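PDB 3I44: aldehyde dehydrogenase, which probably catalyses the NAD(P)+-dependent oxidation of aldehydes to carboxylic acids. Local coordinates for residues T307-Q313 and L409-N415; D363-T367 and H396-F400; I278-D282 and K442-I446; Q355-Q359 and G371-L375; C303-R308 and L431-I435. The protein carries 1 engineered substitution. All coordinates share one frame; numbering follows the deposited sequence. Where two conformers were deposited one is given.

How the contacts relate
Most of these contacts nest along the chain, around a single sheet. From the N terminus, 278-282 opens contact 3, 303-308 opens contact 5 and 307-313 opens contact 1, the last two sharing Thr307 and Arg308. Next, 355-359 and 363-367 begin contacts 4 and 2. These two cross, because 371-375 closes contact 4 before 396-400 closes contact 2. Segments 409-415, 431-435 and 442-446 then close contacts 1, 5 and 3 in turn, so contact 3 encloses all the others. Contacts 1, 3 and 5 bind central strands to one another, to a loop and to helix 440-449; contact 4 ties helix 348-363 to the loop after strand 367-370, and contact 2 its end to the start of helix 398-401.

Contact 1 (T307-Q313 and L409-N415); sequences TRMLVEQ and LSLLPFN
Leu409 reaches Met309 through a methyl, CD1 lying 4.1 Å from Met309 CB on the face of the sheet that helix 287-296 covers. Ser410 works with both backbone groups: its N donates to Thr307 O, and its O receives Met309 N at 2.8 Å. A water donates to Thr307 O and accepts from Ser410 OG. Leu411 turns to the same face as Met309, where Ala319 of helix 316-329 packs on it. Leu412 repeats the Ser410 scheme, its N bound to Met309 O (3.1 Å) and its O to Val311 N. Bonding the facing residue's two neighbours by N and O marks parallel pairing, and these are inner strands of the mixed sheet of the aldehyde dehydrogenase catalytic domain. On the other face, Leu412 and Leu310 run side by side, with their CD2 methyls 3.7 Å apart. Pro413, lacking an N-H, faces Val311 and offers CA-H to Val311 O at 3.1 Å. Phe414 has CG between its backbone N and carbonyl carbon (chi1 69°), which carries the ring back across the neighbouring strand: Glu312 CA sits over one face, 3.8 Å from the centroid, and Leu310 O lies at the edge. Asn415 OD1 rests 3.3 Å from Gln313 CB.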
# COMPACT_ATOMS: atom_id res chain seq x y z
N THR A 307 8.11 -19.13 -17.57
CA THR A 307 9.49 -19.58 -17.71
C THR A 307 9.82 -20.90 -17.03
O THR A 307 10.86 -21.48 -17.31
CB THR A 307 10.46 -18.45 -17.27
OG1 THR A 307 10.16 -18.02 -15.93
CG2 THR A 307 10.32 -17.24 -18.19
N ARG A 308 8.94 -21.40 -16.16
CA ARG A 308 9.11 -22.72 -15.54
C ARG A 308 7.95 -23.59 -15.99
O ARG A 308 6.80 -23.41 -15.56
CB ARG A 308 9.13 -22.65 -14.02
CG ARG A 308 10.33 -21.89 -13.45
CD ARG A 308 10.24 -21.85 -11.93
NE ARG A 308 9.07 -21.08 -11.48
CZ ARG A 308 8.32 -21.37 -10.42
NH1 ARG A 308 8.58 -22.43 -9.66
NH2 ARG A 308 7.25 -20.62 -10.14
N MET A 309 8.24 -24.54 -16.88
CA MET A 309 7.19 -25.41 -17.38
C MET A 309 7.22 -26.69 -16.58
O MET A 309 8.20 -27.46 -16.64
CB MET A 309 7.39 -25.68 -18.86
CG MET A 309 6.23 -26.45 -19.53
SD MET A 309 6.49 -26.78 -21.31
CE MET A 309 6.06 -25.25 -22.10
N LEU A 310 6.14 -26.93 -15.82
CA LEU A 310 6.02 -28.09 -14.94
C LEU A 310 5.07 -29.05 -15.62
O LEU A 310 3.89 -28.73 -15.81
CB LEU A 310 5.54 -27.68 -13.53
CG LEU A 310 6.11 -26.36 -12.92
CD1 LEU A 310 5.49 -26.09 -11.57
CD2 LEU A 310 7.64 -26.38 -12.80
N VAL A 311 5.59 -30.20 -16.04
CA VAL A 311 4.85 -31.13 -16.90
C VAL A 311 4.56 -32.47 -16.21
O VAL A 311 5.45 -33.09 -15.58
CB VAL A 311 5.61 -31.40 -18.21
CG1 VAL A 311 4.75 -32.25 -19.17
CG2 VAL A 311 5.99 -30.07 -18.87
N GLU A 312 3.31 -32.90 -16.29
CA GLU A 312 2.94 -34.19 -15.73
C GLU A 312 3.84 -35.30 -16.33
O GLU A 312 4.19 -35.27 -17.52
CB GLU A 312 1.45 -34.45 -15.96
CG GLU A 312 0.89 -35.67 -15.24
CD GLU A 312 -0.66 -35.68 -15.19
OE1 GLU A 312 -1.20 -36.29 -14.27
OE2 GLU A 312 -1.34 -35.04 -16.03
N GLN A 313 4.28 -36.23 -15.49
CA GLN A 313 5.30 -37.24 -15.88
C GLN A 313 4.97 -37.92 -17.21
O GLN A 313 5.81 -37.95 -18.11
CB GLN A 313 5.47 -38.30 -14.78
CG GLN A 313 6.62 -39.28 -15.03
CD GLN A 313 7.97 -38.59 -15.04
OE1 GLN A 313 8.63 -38.52 -16.08
NE2 GLN A 313 8.36 -38.05 -13.89
N LEU A 409 13.85 -21.36 -21.47
CA LEU A 409 12.80 -22.12 -20.81
C LEU A 409 13.40 -23.21 -19.94
O LEU A 409 14.34 -23.87 -20.37
CB LEU A 409 11.92 -22.73 -21.88
CG LEU A 409 10.80 -23.66 -21.43
CD1 LEU A 409 9.77 -22.87 -20.62
CD2 LEU A 409 10.12 -24.31 -22.63
N SER A 410 12.83 -23.42 -18.75
CA SER A 410 13.18 -24.52 -17.88
C SER A 410 12.03 -25.54 -17.74
O SER A 410 10.94 -25.16 -17.32
CB SER A 410 13.57 -23.97 -16.50
OG SER A 410 14.71 -23.13 -16.58
N LEU A 411 12.28 -26.81 -18.08
CA LEU A 411 11.29 -27.91 -17.93
C LEU A 411 11.68 -28.83 -16.81
O LEU A 411 12.88 -29.14 -16.63
CB LEU A 411 11.19 -28.79 -19.19
CG LEU A 411 10.30 -28.39 -20.34
CD1 LEU A 411 10.73 -27.02 -20.80
CD2 LEU A 411 10.40 -29.42 -21.50
N LEU A 412 10.68 -29.30 -16.10
CA LEU A 412 10.83 -30.37 -15.13
C LEU A 412 9.48 -31.09 -14.96
O LEU A 412 8.44 -30.51 -15.26
CB LEU A 412 11.31 -29.84 -13.80
CG LEU A 412 10.60 -28.63 -13.20
CD1 LEU A 412 10.80 -28.69 -11.71
CD2 LEU A 412 11.12 -27.25 -13.78
N PRO A 413 9.50 -32.35 -14.53
CA PRO A 413 8.27 -33.12 -14.38
C PRO A 413 7.67 -33.05 -12.99
O PRO A 413 8.34 -32.68 -12.02
CB PRO A 413 8.72 -34.55 -14.66
CG PRO A 413 10.09 -34.60 -14.05
CD PRO A 413 10.69 -33.20 -14.30
N PHE A 414 6.39 -33.40 -12.89
CA PHE A 414 5.77 -33.67 -11.60
C PHE A 414 4.93 -34.92 -11.70
O PHE A 414 4.53 -35.32 -12.78
CB PHE A 414 4.93 -32.49 -11.10
CG PHE A 414 3.69 -32.24 -11.89
CD1 PHE A 414 2.49 -32.89 -11.57
CD2 PHE A 414 3.70 -31.34 -12.95
CE1 PHE A 414 1.34 -32.66 -12.31
CE2 PHE A 414 2.55 -31.10 -13.69
CZ PHE A 414 1.36 -31.75 -13.36
N ASN A 415 4.65 -35.51 -10.54
CA ASN A 415 3.87 -36.74 -10.44
C ASN A 415 2.50 -36.57 -9.81
O ASN A 415 1.58 -37.28 -10.19
CB ASN A 415 4.66 -37.78 -9.68
CG ASN A 415 5.88 -38.24 -10.46
OD1 ASN A 415 5.76 -38.86 -11.52
ND2 ASN A 415 7.07 -37.91 -9.95
O HOH W 1 13.66 -20.58 -17.13

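Contact 2 (D363-T367 and H396-F400); sequences DEGAT and HMRIF
Glu364 and Met397 bring their CA atoms within 6.6 Å of each other where one helix ends and another begins. Helix 348-363 finishes in a Schellman motif, in which Gly365 turns to positive phi (91°) and the chain moves off toward edge strand 367-370. Opposite it, Met397 occupies the N-cap position of the short helix 398-401, with a side chain that has no oxygen to offer the first N-H groups. Glu364 supplies one from across the contact. Its OE1 accepts Arg398 N at 2.9 Å through the syn lone pair, the N-H pointing fairly directly at it (155°). The same oxygen receives a hydrogen from a water that in turn accepts Ile399 N, so two successive amides of the helix start lead to one carboxylate oxygen. A negative charge here would probably suit the positive end of the helix.

The apolar half lies beside this. Met397 is stretched out fully beyond CG, with chi2 and chi3 both near 180°, and its CE reaches the turn, 3.5 Å from Glu364 O. Its SD packs 3.8 Å from Ala366 CB, which Ile399 CD1 also approaches. Arg398 does not pair with Glu364: the guanidinium stands almost perpendicular to the carboxylate and forms salt bridges with Glu402 and Asp356 instead, while the Arg398 CG methylene passes 3.7 Å from Glu364 OE2. That second oxygen takes a hydrogen from another water at 2.6 Å, and this water gives its other hydrogen to His396 O.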
# COMPACT_ATOMS: atom_id res chain seq x y z
N ASP A 363 26.47 -25.76 -16.01
CA ASP A 363 27.37 -26.10 -14.91
C ASP A 363 26.69 -26.79 -13.76
O ASP A 363 27.29 -27.62 -13.10
CB ASP A 363 28.04 -24.85 -14.36
CG ASP A 363 28.93 -24.21 -15.36
OD1 ASP A 363 29.19 -24.82 -16.40
OD2 ASP A 363 29.35 -23.07 -15.11
N GLU A 364 25.43 -26.44 -13.51
CA GLU A 364 24.70 -27.04 -12.38
C GLU A 364 24.11 -28.39 -12.74
O GLU A 364 23.51 -29.05 -11.88
CB GLU A 364 23.64 -26.07 -11.82
CG GLU A 364 24.30 -24.91 -11.04
CD GLU A 364 23.31 -23.94 -10.42
OE1 GLU A 364 22.18 -23.83 -10.91
OE2 GLU A 364 23.68 -23.24 -9.45
N GLY A 365 24.30 -28.82 -13.98
CA GLY A 365 23.90 -30.15 -14.38
C GLY A 365 22.49 -30.29 -14.94
O GLY A 365 21.99 -31.41 -14.98
N ALA A 366 21.83 -29.21 -15.38
CA ALA A 366 20.52 -29.37 -16.07
C ALA A 366 20.79 -29.97 -17.44
O ALA A 366 21.86 -29.78 -17.98
CB ALA A 366 19.76 -28.04 -16.18
N THR A 367 19.84 -30.70 -18.01
CA THR A 367 19.97 -31.14 -19.43
C THR A 367 19.75 -30.00 -20.43
O THR A 367 18.65 -29.44 -20.52
CB THR A 367 18.96 -32.24 -19.75
OG1 THR A 367 19.11 -33.27 -18.79
CG2 THR A 367 19.16 -32.81 -21.19
N HIS A 396 16.95 -26.02 -6.81
CA HIS A 396 18.09 -25.25 -6.28
C HIS A 396 18.83 -24.52 -7.39
O HIS A 396 19.67 -23.67 -7.13
CB HIS A 396 19.08 -26.17 -5.54
CG HIS A 396 19.81 -27.11 -6.45
ND1 HIS A 396 19.40 -28.41 -6.66
CD2 HIS A 396 20.88 -26.92 -7.25
CE1 HIS A 396 20.20 -28.98 -7.54
NE2 HIS A 396 21.10 -28.10 -7.92
N MET A 397 18.55 -24.85 -8.65
CA MET A 397 19.33 -24.27 -9.74
C MET A 397 19.01 -22.82 -9.96
O MET A 397 17.87 -22.38 -9.80
CB MET A 397 19.13 -25.05 -11.02
CG MET A 397 19.56 -26.50 -10.92
SD MET A 397 19.29 -27.34 -12.49
CE MET A 397 20.06 -28.94 -12.11
N ARG A 398 20.02 -22.05 -10.35
CA ARG A 398 19.82 -20.65 -10.60
C ARG A 398 18.72 -20.40 -11.66
O ARG A 398 17.97 -19.43 -11.53
CB ARG A 398 21.11 -19.96 -11.04
CG ARG A 398 22.21 -19.90 -9.94
CD ARG A 398 23.42 -19.08 -10.43
NE ARG A 398 23.03 -17.70 -10.74
CZ ARG A 398 23.67 -16.90 -11.59
NH1 ARG A 398 24.75 -17.31 -12.24
NH2 ARG A 398 23.20 -15.68 -11.80
N ILE A 399 18.67 -21.23 -12.70
CA ILE A 399 17.72 -21.01 -13.80
C ILE A 399 16.28 -21.25 -13.34
O ILE A 399 15.35 -20.73 -13.95
CB ILE A 399 18.02 -21.87 -15.10
CG1 ILE A 399 18.17 -23.38 -14.80
CG2 ILE A 399 19.26 -21.36 -15.79
CD1 ILE A 399 18.35 -24.24 -16.06
N PHE A 400 16.10 -22.03 -12.27
CA PHE A 400 14.79 -22.21 -11.65
C PHE A 400 14.39 -20.98 -10.82
O PHE A 400 13.23 -20.61 -10.79
CB PHE A 400 14.80 -23.45 -10.78
CG PHE A 400 13.45 -23.84 -10.19
CD1 PHE A 400 12.60 -24.68 -10.89
CD2 PHE A 400 13.07 -23.43 -8.92
CE1 PHE A 400 11.40 -25.07 -10.35
CE2 PHE A 400 11.86 -23.82 -8.38
CZ PHE A 400 11.03 -24.66 -9.09
O HOH W 2 21.34 -22.70 -13.21
O HOH W 3 22.18 -22.74 -7.43

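Contact 3 (I278-D282 and K442-I446); sequences IIFAD and KCRRI
Lys442 lays its aliphatic chain over the Phe280 ring and delivers its ammonium to Asp282. The contact joins the end of strand 276-279 to helix 440-449, which packs against this side of the catalytic domain's sheet. Lys442 NZ donates to Asp282 OD2 at 3.2 Å, a salt bridge approached well above the carboxylate plane (47°). The other oxygen, Asp282 OD1, is held by Ser437 OG, and the backbone Asp282 O accepts from Gln438 NE2, so both carboxylate oxygens and the carbonyl have partners. Just before it, Ala281 N donates to Glu312 OE2. A bend at chi3 (67°) brings Lys442 CE over the ring face, 3.8 Å from its centroid, in a CH-pi contact, while Phe414 meets the same ring edge-to-face. Deeper in, the contact becomes wholly apolar: Ile446 CG1 lies 4.0 Å from Phe280 CZ, and Ile446 CG2 meets Ile278 CD1 at 3.6 Å. On the helix, Arg444 turns elsewhere, to the C-terminal Trp497 of the second subunit. The ring gives the last methylene of Lys442 a surface to lie on, and with the Asp282 carboxylate at its tip the lysine would be expected to keep its positive charge.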
# COMPACT_ATOMS: atom_id res chain seq x y z
N ILE A 278 1.85 -24.99 -15.47
CA ILE A 278 1.54 -26.34 -15.11
C ILE A 278 0.72 -26.99 -16.22
O ILE A 278 -0.44 -26.61 -16.47
CB ILE A 278 0.77 -26.43 -13.80
CG1 ILE A 278 1.58 -25.84 -12.65
CG2 ILE A 278 0.38 -27.89 -13.52
CD1 ILE A 278 0.75 -25.61 -11.32
N ILE A 279 1.34 -27.96 -16.88
CA ILE A 279 0.73 -28.63 -18.06
C ILE A 279 0.47 -30.09 -17.72
O ILE A 279 1.39 -30.87 -17.49
CB ILE A 279 1.59 -28.51 -19.31
CG1 ILE A 279 1.93 -27.03 -19.54
CG2 ILE A 279 0.88 -29.12 -20.53
CD1 ILE A 279 2.67 -26.74 -20.83
N PHE A 280 -0.80 -30.42 -17.63
CA PHE A 280 -1.23 -31.78 -17.37
C PHE A 280 -1.30 -32.58 -18.66
O PHE A 280 -1.39 -32.01 -19.75
CB PHE A 280 -2.60 -31.79 -16.68
CG PHE A 280 -2.54 -31.39 -15.24
CD1 PHE A 280 -2.25 -32.33 -14.25
CD2 PHE A 280 -2.73 -30.06 -14.86
CE1 PHE A 280 -2.20 -31.97 -12.94
CE2 PHE A 280 -2.65 -29.69 -13.53
CZ PHE A 280 -2.40 -30.64 -12.56
N ALA A 281 -1.25 -33.91 -18.52
CA ALA A 281 -1.37 -34.84 -19.67
C ALA A 281 -2.68 -34.63 -20.48
O ALA A 281 -2.75 -34.94 -21.67
CB ALA A 281 -1.25 -36.32 -19.19
N ASP A 282 -3.70 -34.12 -19.81
CA ASP A 282 -4.99 -33.92 -20.46
C ASP A 282 -5.18 -32.51 -20.99
O ASP A 282 -6.31 -32.11 -21.29
CB ASP A 282 -6.15 -34.36 -19.54
CG ASP A 282 -6.29 -33.50 -18.24
OD1 ASP A 282 -5.62 -32.45 -18.09
OD2 ASP A 282 -7.10 -33.89 -17.37
N LYS A 442 -10.08 -29.82 -12.04
CA LYS A 442 -8.66 -29.81 -11.74
C LYS A 442 -8.05 -28.39 -11.93
O LYS A 442 -7.29 -27.88 -11.11
CB LYS A 442 -7.96 -30.89 -12.58
CG LYS A 442 -6.53 -31.16 -12.13
CD LYS A 442 -6.03 -32.52 -12.59
CE LYS A 442 -5.89 -32.56 -14.11
NZ LYS A 442 -5.67 -33.96 -14.46
N CYS A 443 -8.45 -27.72 -12.99
CA CYS A 443 -8.05 -26.33 -13.19
C CYS A 443 -8.41 -25.47 -11.97
O CYS A 443 -7.60 -24.66 -11.53
CB CYS A 443 -8.68 -25.73 -14.46
SG CYS A 443 -7.99 -26.36 -15.99
N ARG A 444 -9.61 -25.67 -11.44
CA ARG A 444 -10.08 -24.88 -10.32
C ARG A 444 -9.29 -25.17 -9.05
O ARG A 444 -8.89 -24.23 -8.37
CB ARG A 444 -11.57 -25.10 -10.09
CG ARG A 444 -12.42 -24.43 -11.11
CD ARG A 444 -13.87 -24.81 -10.92
NE ARG A 444 -14.74 -24.03 -11.79
CZ ARG A 444 -16.06 -24.01 -11.69
NH1 ARG A 444 -16.67 -24.76 -10.78
NH2 ARG A 444 -16.78 -23.25 -12.49
N ARG A 445 -9.09 -26.44 -8.74
CA ARG A 445 -8.28 -26.82 -7.57
C ARG A 445 -6.89 -26.21 -7.61
O ARG A 445 -6.42 -25.65 -6.61
CB ARG A 445 -8.07 -28.34 -7.47
CG ARG A 445 -9.27 -29.16 -7.16
CD ARG A 445 -8.86 -30.60 -6.70
NE ARG A 445 -8.28 -31.39 -7.80
CZ ARG A 445 -8.97 -32.07 -8.71
NH1 ARG A 445 -10.29 -32.06 -8.72
NH2 ARG A 445 -8.34 -32.73 -9.65
N ILE A 446 -6.21 -26.33 -8.75
CA ILE A 446 -4.84 -25.84 -8.90
C ILE A 446 -4.77 -24.30 -8.86
O ILE A 446 -3.87 -23.74 -8.19
CB ILE A 446 -4.14 -26.41 -10.17
CG1 ILE A 446 -4.16 -27.95 -10.18
CG2 ILE A 446 -2.70 -25.92 -10.26
CD1 ILE A 446 -3.54 -28.61 -8.96

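Contact 4 (Q355-Q359 and G371-L375); sequences QDLIQ and GGTGL
Gln355 folds its side chain back toward the loop to reach Gly374. A bend at chi2 (-61°) turns the amide so that OE1 meets Gly374 N at 2.8 Å. The bond is nearly straight at the hydrogen (164°), although the donor is tilted from the plane of the amide. In the same pose, OE1 lies 3.2 Å from Thr373 CA. The other end of the amide is used as well: Gln355 NE2 gives a hydrogen to a water that donates to both Gly372 O and Gly374 O, so one side chain holds the loop's backbone on two sides of Thr373.

The helix, 348-363, leads into edge strand 367-370 of the catalytic domain's sheet, and the glycine-rich loop after that strand doubles back over the helix. Gly372 and Gly374 both have positive phi, with backbone angles that a residue bearing a CB adopts only with strain.

Ile358 points at this loop. Its CG2 touches Thr373 CG2 at 3.6 Å and Gly372 C at 3.7 Å, and the Ile358 side chain also packs on Thr388 and Phe390 of strand 388-391. Thr373 has OG1 placed between its own N and carbonyl carbon (chi1 65°), which leaves its methyl facing the helix. Gln359 OE1 comes within 3.6 Å of that methyl, Thr373 CG2. A water links Gln359 OE1 to Thr373 OG1, while Gln359 NE2 bonds Asp363.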
# COMPACT_ATOMS: atom_id res chain seq x y z
N GLN A 355 23.71 -14.83 -20.66
CA GLN A 355 24.77 -15.82 -20.96
C GLN A 355 25.26 -16.49 -19.69
O GLN A 355 25.46 -17.72 -19.66
CB GLN A 355 25.96 -15.17 -21.69
CG GLN A 355 25.63 -14.61 -23.05
CD GLN A 355 25.14 -15.69 -23.99
OE1 GLN A 355 25.79 -16.70 -24.15
NE2 GLN A 355 23.96 -15.49 -24.60
N ASP A 356 25.45 -15.70 -18.64
CA ASP A 356 25.92 -16.24 -17.36
C ASP A 356 24.92 -17.25 -16.80
O ASP A 356 25.29 -18.32 -16.27
CB ASP A 356 26.15 -15.10 -16.37
CG ASP A 356 26.62 -15.59 -15.02
OD1 ASP A 356 27.75 -16.17 -14.95
OD2 ASP A 356 25.88 -15.39 -14.03
N LEU A 357 23.63 -16.93 -16.93
CA LEU A 357 22.59 -17.80 -16.37
C LEU A 357 22.49 -19.07 -17.21
O LEU A 357 22.35 -20.17 -16.64
CB LEU A 357 21.24 -17.03 -16.23
CG LEU A 357 21.07 -16.30 -14.86
CD1 LEU A 357 20.05 -15.16 -14.91
CD2 LEU A 357 20.71 -17.27 -13.73
N ILE A 358 22.59 -18.95 -18.53
CA ILE A 358 22.62 -20.14 -19.42
C ILE A 358 23.82 -21.06 -19.04
O ILE A 358 23.65 -22.26 -18.76
CB ILE A 358 22.68 -19.74 -20.90
CG1 ILE A 358 21.32 -19.19 -21.36
CG2 ILE A 358 23.01 -20.95 -21.78
CD1 ILE A 358 21.37 -18.47 -22.68
N GLN A 359 25.01 -20.48 -18.97
CA GLN A 359 26.20 -21.22 -18.53
C GLN A 359 25.97 -21.89 -17.16
O GLN A 359 26.32 -23.08 -16.99
CB GLN A 359 27.44 -20.31 -18.52
CG GLN A 359 28.75 -21.08 -18.33
CD GLN A 359 29.00 -22.06 -19.46
OE1 GLN A 359 29.07 -21.68 -20.63
NE2 GLN A 359 29.11 -23.33 -19.13
N GLY A 371 19.78 -24.91 -28.07
CA GLY A 371 20.34 -23.59 -27.80
C GLY A 371 21.54 -23.69 -26.87
O GLY A 371 22.20 -24.73 -26.79
N GLY A 372 21.81 -22.60 -26.15
CA GLY A 372 23.02 -22.49 -25.33
C GLY A 372 23.61 -21.09 -25.41
O GLY A 372 22.92 -20.12 -25.74
N THR A 373 24.91 -21.01 -25.11
CA THR A 373 25.64 -19.72 -25.06
C THR A 373 26.06 -19.23 -26.44
O THR A 373 26.15 -20.01 -27.39
CB THR A 373 26.89 -19.83 -24.10
OG1 THR A 373 27.85 -20.77 -24.62
CG2 THR A 373 26.44 -20.30 -22.70
N GLY A 374 26.31 -17.93 -26.56
CA GLY A 374 26.82 -17.35 -27.79
C GLY A 374 25.76 -16.85 -28.76
O GLY A 374 24.57 -17.13 -28.61
N LEU A 375 26.22 -16.12 -29.76
CA LEU A 375 25.35 -15.59 -30.80
C LEU A 375 24.82 -16.74 -31.67
O LEU A 375 25.52 -17.71 -31.88
CB LEU A 375 26.12 -14.61 -31.67
CG LEU A 375 26.37 -13.21 -31.08
CD1 LEU A 375 27.38 -12.42 -31.95
CD2 LEU A 375 25.08 -12.44 -30.97
O HOH W 4 22.93 -17.50 -26.53
O HOH W 5 28.74 -23.08 -22.84

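Contact 5 (C303-R308 and L431-I435); sequences CNAPTR and LTNYI
Pro306 and Tyr434 form the tight part of this contact, a proline lying on an aromatic face. The proline is the centre of an inverse gamma turn, in a loop that in aldehyde dehydrogenases typically carries the nucleophilic cysteine and that here runs alongside strand 432-436 of the catalytic domain's sheet. Pro306 CB sits over the tyrosine ring, 4.0 Å from its centroid and 25° off the normal. The opposite face is occupied by Thr432 CG2 from the ring's own strand, so the ring lies between the two. His294 meets it with planes at about a right angle. The phenol is fixed at its far end: Tyr434 OH donates to Asn304 O at 2.7 Å, a short bond from above the carbonyl plane (44°), although this oxygen lies near the plane of the ring. Asn304 CB rests 3.3 Å from Thr432 OG1 and 3.9 Å from Leu431 CD2.

Looser are the Asn304 amide and a nearby water. The amide stands steeply to the tyrosine ring (62°), and ND2, 3.5 Å from Tyr434 OH, makes no hydrogen bond with it. The water lies 2.6 Å from Thr432 OG1 and is held weakly by Asn304 ND2 at 3.4 Å.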
# COMPACT_ATOMS: atom_id res chain seq x y z
N CYS A 303 7.83 -9.67 -17.72
CA CYS A 303 7.88 -9.99 -16.31
C CYS A 303 7.00 -11.19 -15.94
O CYS A 303 7.33 -11.94 -15.03
CB CYS A 303 7.54 -8.74 -15.49
SG CYS A 303 8.64 -7.30 -15.92
N ASN A 304 5.91 -11.40 -16.68
CA ASN A 304 4.98 -12.52 -16.43
C ASN A 304 5.17 -13.76 -17.31
O ASN A 304 4.34 -14.69 -17.28
CB ASN A 304 3.52 -12.02 -16.55
CG ASN A 304 3.10 -11.75 -17.99
OD1 ASN A 304 3.95 -11.54 -18.89
ND2 ASN A 304 1.79 -11.70 -18.21
N ALA A 305 6.27 -13.82 -18.06
CA ALA A 305 6.47 -14.93 -19.01
C ALA A 305 6.46 -16.24 -18.26
O ALA A 305 6.95 -16.30 -17.13
CB ALA A 305 7.79 -14.79 -19.80
N PRO A 306 5.91 -17.30 -18.88
CA PRO A 306 5.85 -18.62 -18.28
C PRO A 306 7.19 -19.36 -18.48
O PRO A 306 7.36 -20.15 -19.43
CB PRO A 306 4.70 -19.29 -19.03
CG PRO A 306 4.77 -18.70 -20.39
CD PRO A 306 5.16 -17.26 -20.16
N THR A 307 8.11 -19.13 -17.57
CA THR A 307 9.49 -19.58 -17.71
C THR A 307 9.82 -20.90 -17.03
O THR A 307 10.86 -21.48 -17.31
CB THR A 307 10.46 -18.45 -17.27
OG1 THR A 307 10.16 -18.02 -15.93
CG2 THR A 307 10.32 -17.24 -18.19
N ARG A 308 8.94 -21.40 -16.16
CA ARG A 308 9.11 -22.72 -15.54
C ARG A 308 7.95 -23.59 -15.99
O ARG A 308 6.80 -23.41 -15.56
CB ARG A 308 9.13 -22.65 -14.02
CG ARG A 308 10.33 -21.89 -13.45
CD ARG A 308 10.24 -21.85 -11.93
NE ARG A 308 9.07 -21.08 -11.48
CZ ARG A 308 8.32 -21.37 -10.42
NH1 ARG A 308 8.58 -22.43 -9.66
NH2 ARG A 308 7.25 -20.62 -10.14
N LEU A 431 3.59 -13.35 -9.94
CA LEU A 431 2.98 -12.43 -10.86
C LEU A 431 1.86 -13.19 -11.61
O LEU A 431 0.71 -13.13 -11.16
CB LEU A 431 4.02 -11.76 -11.75
CG LEU A 431 3.54 -10.66 -12.69
CD1 LEU A 431 2.70 -9.54 -11.96
CD2 LEU A 431 4.73 -10.01 -13.45
N THR A 432 2.18 -13.90 -12.70
CA THR A 432 1.22 -14.79 -13.40
C THR A 432 1.69 -16.21 -13.35
O THR A 432 2.84 -16.49 -13.71
CB THR A 432 1.06 -14.42 -14.89
OG1 THR A 432 0.72 -13.04 -15.02
CG2 THR A 432 -0.05 -15.25 -15.53
N ASN A 433 0.83 -17.11 -12.91
CA ASN A 433 1.03 -18.53 -13.10
C ASN A 433 0.00 -19.02 -14.13
O ASN A 433 -1.04 -18.38 -14.33
CB ASN A 433 0.83 -19.28 -11.78
CG ASN A 433 2.05 -19.18 -10.84
OD1 ASN A 433 3.18 -19.28 -11.29
ND2 ASN A 433 1.80 -19.01 -9.54
N TYR A 434 0.30 -20.17 -14.76
CA TYR A 434 -0.43 -20.69 -15.91
C TYR A 434 -0.76 -22.17 -15.66
O TYR A 434 0.04 -22.93 -15.08
CB TYR A 434 0.40 -20.54 -17.19
CG TYR A 434 0.82 -19.12 -17.51
CD1 TYR A 434 0.18 -18.39 -18.50
CD2 TYR A 434 1.87 -18.49 -16.82
CE1 TYR A 434 0.56 -17.07 -18.81
CE2 TYR A 434 2.25 -17.19 -17.11
CZ TYR A 434 1.58 -16.47 -18.11
OH TYR A 434 1.93 -15.17 -18.44
N ILE A 435 -1.94 -22.58 -16.10
CA ILE A 435 -2.40 -23.99 -15.88
C ILE A 435 -3.05 -24.46 -17.15
O ILE A 435 -3.91 -23.75 -17.70
CB ILE A 435 -3.44 -24.10 -14.76
CG1 ILE A 435 -2.91 -23.53 -13.44
CG2 ILE A 435 -3.91 -25.58 -14.54
CD1 ILE A 435 -4.01 -23.26 -12.39
O HOH W 6 -1.16 -12.39 -16.77